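Local coordinates for putative cytoplasmic protein (Salmonella enterica subsp. enterica serovar Typhimurium, PDB 4IQN), which is of unknown function, a putative cytoplasmic protein of the DUF5066 family, with a four-stranded antiparallel sheet and a smaller three-stranded mixed sheet, at residues C[39-44]-C[87-92]. Numbering follows the deposited sequence.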
ATOM      1  N   LYS C  39      11.381  -1.897  -7.339  1.00 17.72           N
ATOM      2  CA  LYS C  39      10.322  -2.090  -8.374  1.00 20.20           C
ATOM      3  C   LYS C  39       9.643  -3.435  -8.221  1.00 19.92           C
ATOM      4  O   LYS C  39       8.440  -3.579  -8.556  1.00 20.66           O
ATOM      5  CB  LYS C  39      10.857  -1.954  -9.799  1.00 22.52           C
ATOM      6  CG  LYS C  39       9.750  -1.946 -10.875  1.00 27.54           C
ATOM      7  CD  LYS C  39      10.156  -1.365 -12.194  1.00 34.72           C
ATOM      8  CE  LYS C  39       8.980  -1.429 -13.189  1.00 40.51           C
ATOM      9  NZ  LYS C  39       9.300  -0.729 -14.456  1.00 50.88           N
ATOM     10  N   TYR C  40      10.384  -4.424  -7.730  1.00 20.17           N
ATOM     11  CA  TYR C  40       9.906  -5.787  -7.709  1.00 18.03           C
ATOM     12  C   TYR C  40       9.827  -6.343  -6.306  1.00 19.20           C
ATOM     13  O   TYR C  40      10.498  -5.872  -5.377  1.00 20.76           O
ATOM     14  CB  TYR C  40      10.776  -6.695  -8.598  1.00 16.14           C
ATOM     15  CG  TYR C  40      10.709  -6.295 -10.023  1.00 17.47           C
ATOM     16  CD1 TYR C  40       9.592  -6.584 -10.784  1.00 20.46           C
ATOM     17  CD2 TYR C  40      11.745  -5.536 -10.617  1.00 21.97           C
ATOM     18  CE1 TYR C  40       9.517  -6.165 -12.106  1.00 21.79           C
ATOM     19  CE2 TYR C  40      11.681  -5.136 -11.940  1.00 24.85           C
ATOM     20  CZ  TYR C  40      10.564  -5.452 -12.675  1.00 22.59           C
ATOM     21  OH  TYR C  40      10.492  -5.048 -13.981  1.00 25.59           O
ATOM     22  N   ARG C  41       8.984  -7.359  -6.171  1.00 18.53           N
ATOM     23  CA  ARG C  41       8.803  -8.093  -4.941  1.00 20.85           C
ATOM     24  C   ARG C  41      10.073  -8.830  -4.471  1.00 20.65           C
ATOM     25  O   ARG C  41      10.357  -8.907  -3.247  1.00 20.79           O
ATOM     26  CB  ARG C  41       7.646  -9.089  -5.190  1.00 18.81           C
ATOM     27  CG  ARG C  41       7.132  -9.924  -4.028  1.00 24.04           C
ATOM     28  CD  ARG C  41       5.976  -9.362  -3.226  1.00 21.51           C
ATOM     29  NE  ARG C  41       5.038  -8.604  -4.022  1.00 19.09           N
ATOM     30  CZ  ARG C  41       3.858  -9.036  -4.501  1.00 17.47           C
ATOM     31  NH1 ARG C  41       3.395 -10.233  -4.240  1.00 18.45           N
ATOM     32  NH2 ARG C  41       3.150  -8.219  -5.254  1.00 19.39           N
ATOM     33  N   ASP C  42      10.818  -9.396  -5.402  1.00 19.14           N
ATOM     34  CA  ASP C  42      11.923 -10.296  -5.048  1.00 23.35           C
ATOM     35  C   ASP C  42      13.035  -9.516  -4.334  1.00 24.27           C
ATOM     36  O   ASP C  42      13.607  -8.602  -4.928  1.00 22.86           O
ATOM     37  CB  ASP C  42      12.482 -10.924  -6.293  1.00 22.25           C
ATOM     38  CG  ASP C  42      13.599 -11.898  -6.024  1.00 32.23           C
ATOM     39  OD1 ASP C  42      14.203 -11.981  -4.922  1.00 31.32           O
ATOM     40  OD2 ASP C  42      13.884 -12.615  -6.958  1.00 36.26           O
ATOM     41  N   PRO C  43      13.357  -9.907  -3.079  1.00 24.70           N
ATOM     42  CA  PRO C  43      14.364  -9.133  -2.373  1.00 29.86           C
ATOM     43  C   PRO C  43      15.696  -9.042  -3.095  1.00 29.07           C
ATOM     44  O   PRO C  43      16.468  -8.130  -2.834  1.00 31.05           O
ATOM     45  CB  PRO C  43      14.586  -9.904  -1.068  1.00 32.88           C
ATOM     46  CG  PRO C  43      13.357 -10.696  -0.858  1.00 32.98           C
ATOM     47  CD  PRO C  43      12.790 -10.981  -2.237  1.00 26.01           C
ATOM     48  N   GLN C  44      15.994 -10.001  -3.949  1.00 28.37           N
ATOM     49  CA  GLN C  44      17.304 -10.027  -4.617  1.00 37.01           C
ATOM     50  C   GLN C  44      17.343  -9.226  -5.905  1.00 31.33           C
ATOM     51  O   GLN C  44      18.402  -9.060  -6.487  1.00 29.70           O
ATOM     52  CB  GLN C  44      17.741 -11.464  -4.855  1.00 37.28           C
ATOM     53  CG  GLN C  44      18.149 -12.166  -3.553  1.00 47.75           C
ATOM     54  CD  GLN C  44      18.735 -13.536  -3.794  1.00 55.58           C
ATOM     55  OE1 GLN C  44      18.373 -14.214  -4.745  1.00 53.61           O
ATOM     56  NE2 GLN C  44      19.643 -13.951  -2.925  1.00 73.07           N
ATOM     57  N   ILE C  87      13.354   2.031  -0.413  1.00 21.35           N
ATOM     58  CA  ILE C  87      12.246   1.359   0.266  1.00 22.26           C
ATOM     59  C   ILE C  87      12.172  -0.055  -0.279  1.00 21.58           C
ATOM     60  O   ILE C  87      11.844  -0.285  -1.459  1.00 21.39           O
ATOM     61  CB  ILE C  87      10.911   2.086   0.027  1.00 21.98           C
ATOM     62  CG1 ILE C  87      11.054   3.571   0.364  1.00 24.17           C
ATOM     63  CG2 ILE C  87       9.797   1.447   0.857  1.00 23.45           C
ATOM     64  CD1 ILE C  87       9.832   4.396   0.092  1.00 30.10           C
ATOM     65  N   HIS C  88      12.472  -1.013   0.582  1.00 21.21           N
ATOM     66  CA  HIS C  88      12.374  -2.384   0.211  1.00 22.57           C
ATOM     67  C   HIS C  88      10.911  -2.821   0.173  1.00 21.52           C
ATOM     68  O   HIS C  88      10.047  -2.210   0.831  1.00 18.74           O
ATOM     69  CB  HIS C  88      13.171  -3.243   1.166  1.00 22.35           C
ATOM     70  CG  HIS C  88      14.654  -3.035   1.051  1.00 23.09           C
ATOM     71  ND1 HIS C  88      15.514  -4.015   0.610  1.00 31.22           N
ATOM     72  CD2 HIS C  88      15.409  -1.923   1.232  1.00 29.04           C
ATOM     73  CE1 HIS C  88      16.757  -3.533   0.587  1.00 31.31           C
ATOM     74  NE2 HIS C  88      16.716  -2.263   0.955  1.00 29.94           N
ATOM     75  N   SER C  89      10.645  -3.881  -0.577  1.00 19.77           N
ATOM     76  CA  SER C  89       9.260  -4.318  -0.731  1.00 17.83           C
ATOM     77  C   SER C  89       8.778  -4.973   0.537  1.00 18.93           C
ATOM     78  O   SER C  89       9.555  -5.589   1.274  1.00 19.83           O
ATOM     79  CB  SER C  89       9.113  -5.294  -1.882  1.00 17.97           C
ATOM     80  OG  SER C  89       7.753  -5.706  -2.035  1.00 19.19           O
ATOM     81  N   TYR C  90       7.465  -4.880   0.757  1.00 18.20           N
ATOM     82  CA  TYR C  90       6.782  -5.663   1.769  1.00 20.38           C
ATOM     83  C   TYR C  90       6.378  -6.987   1.114  1.00 25.19           C
ATOM     84  O   TYR C  90       6.221  -7.062  -0.099  1.00 24.87           O
ATOM     85  CB  TYR C  90       5.537  -4.905   2.199  1.00 20.40           C
ATOM     86  CG  TYR C  90       4.912  -5.324   3.482  1.00 24.11           C
ATOM     87  CD1 TYR C  90       5.302  -4.729   4.715  1.00 23.38           C
ATOM     88  CD2 TYR C  90       3.934  -6.299   3.497  1.00 20.72           C
ATOM     89  CE1 TYR C  90       4.702  -5.108   5.891  1.00 26.42           C
ATOM     90  CE2 TYR C  90       3.335  -6.710   4.694  1.00 29.42           C
ATOM     91  CZ  TYR C  90       3.704  -6.102   5.874  1.00 30.26           C
ATOM     92  OH  TYR C  90       3.091  -6.453   7.037  1.00 30.27           O
ATOM     93  N   SER C  91       6.244  -8.040   1.909  1.00 24.80           N
ATOM     94  CA  SER C  91       5.796  -9.315   1.366  1.00 24.89           C
ATOM     95  C   SER C  91       4.450  -9.731   1.942  1.00 25.36           C
ATOM     96  O   SER C  91       4.166  -9.502   3.111  1.00 33.88           O
ATOM     97  CB  SER C  91       6.863 -10.384   1.562  1.00 34.36           C
ATOM     98  OG  SER C  91       6.643 -11.108   2.748  1.00 41.65           O
ATOM     99  N   PRO C  92       3.601 -10.356   1.121  1.00 21.15           N
ATOM    100  CA  PRO C  92       2.273 -10.689   1.645  1.00 19.91           C
ATOM    101  C   PRO C  92       2.224 -12.046   2.372  1.00 22.29           C
ATOM    102  O   PRO C  92       1.123 -12.516   2.696  1.00 18.55           O
ATOM    103  CB  PRO C  92       1.421 -10.746   0.376  1.00 23.62           C
ATOM    104  CG  PRO C  92       2.383 -11.168  -0.633  1.00 22.09           C
ATOM    105  CD  PRO C  92       3.646 -10.452  -0.341  1.00 20.91           C
TER
HETATM  106  O   HOH W   1       8.994  -9.031  -0.787  1.00 38.40           O
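Arg41 leaves its backbone with CG anti to N (chi1 -174°), then bends at chi2 and chi3, which carries CD over to the carbonyl O of Tyr90 and NH1 to the ring of Pro92. Ser89 has OG anti to its own N (chi1 -179°), a setting that lays the hydroxyl beside Arg41, with OG 3.9 Å from Arg41 CA; it lies near the guanidinium plane, at the edge, without being hydrogen-bonded to it. Ser89 CB rests against the carbonyl of Tyr40, 3.8 Å from its O. Pro92 comes from the opposite direction to Arg41 and sets its ring against the bent chain, Pro92 CD lying 3.9 Å from Arg41 CD and Pro92 CG 3.9 Å from Arg41 NH1. No direct hydrogen bond joins the two segments; a water gives one proton to Arg41 O (2.8 Å) and the other, weakly, to Tyr90 O (3.5 Å). That same Tyr90 O accepts from Ser89 OG at 2.8 Å, with the donor tilted 29° from the carbonyl plane. The polar end of Arg41 is held elsewhere, by a salt bridge from NH2 to Glu210 and a hydrogen bond from NE to the Pro123 carbonyl, while Leu125 N is bonded to Ser89 OG. The contact thus joins two loops that leave the neighbouring parallel strands 36-38 and 86-87 of a mixed sheet, the loop after 86-87 ending at Pro92, the N-cap of helix 93-99.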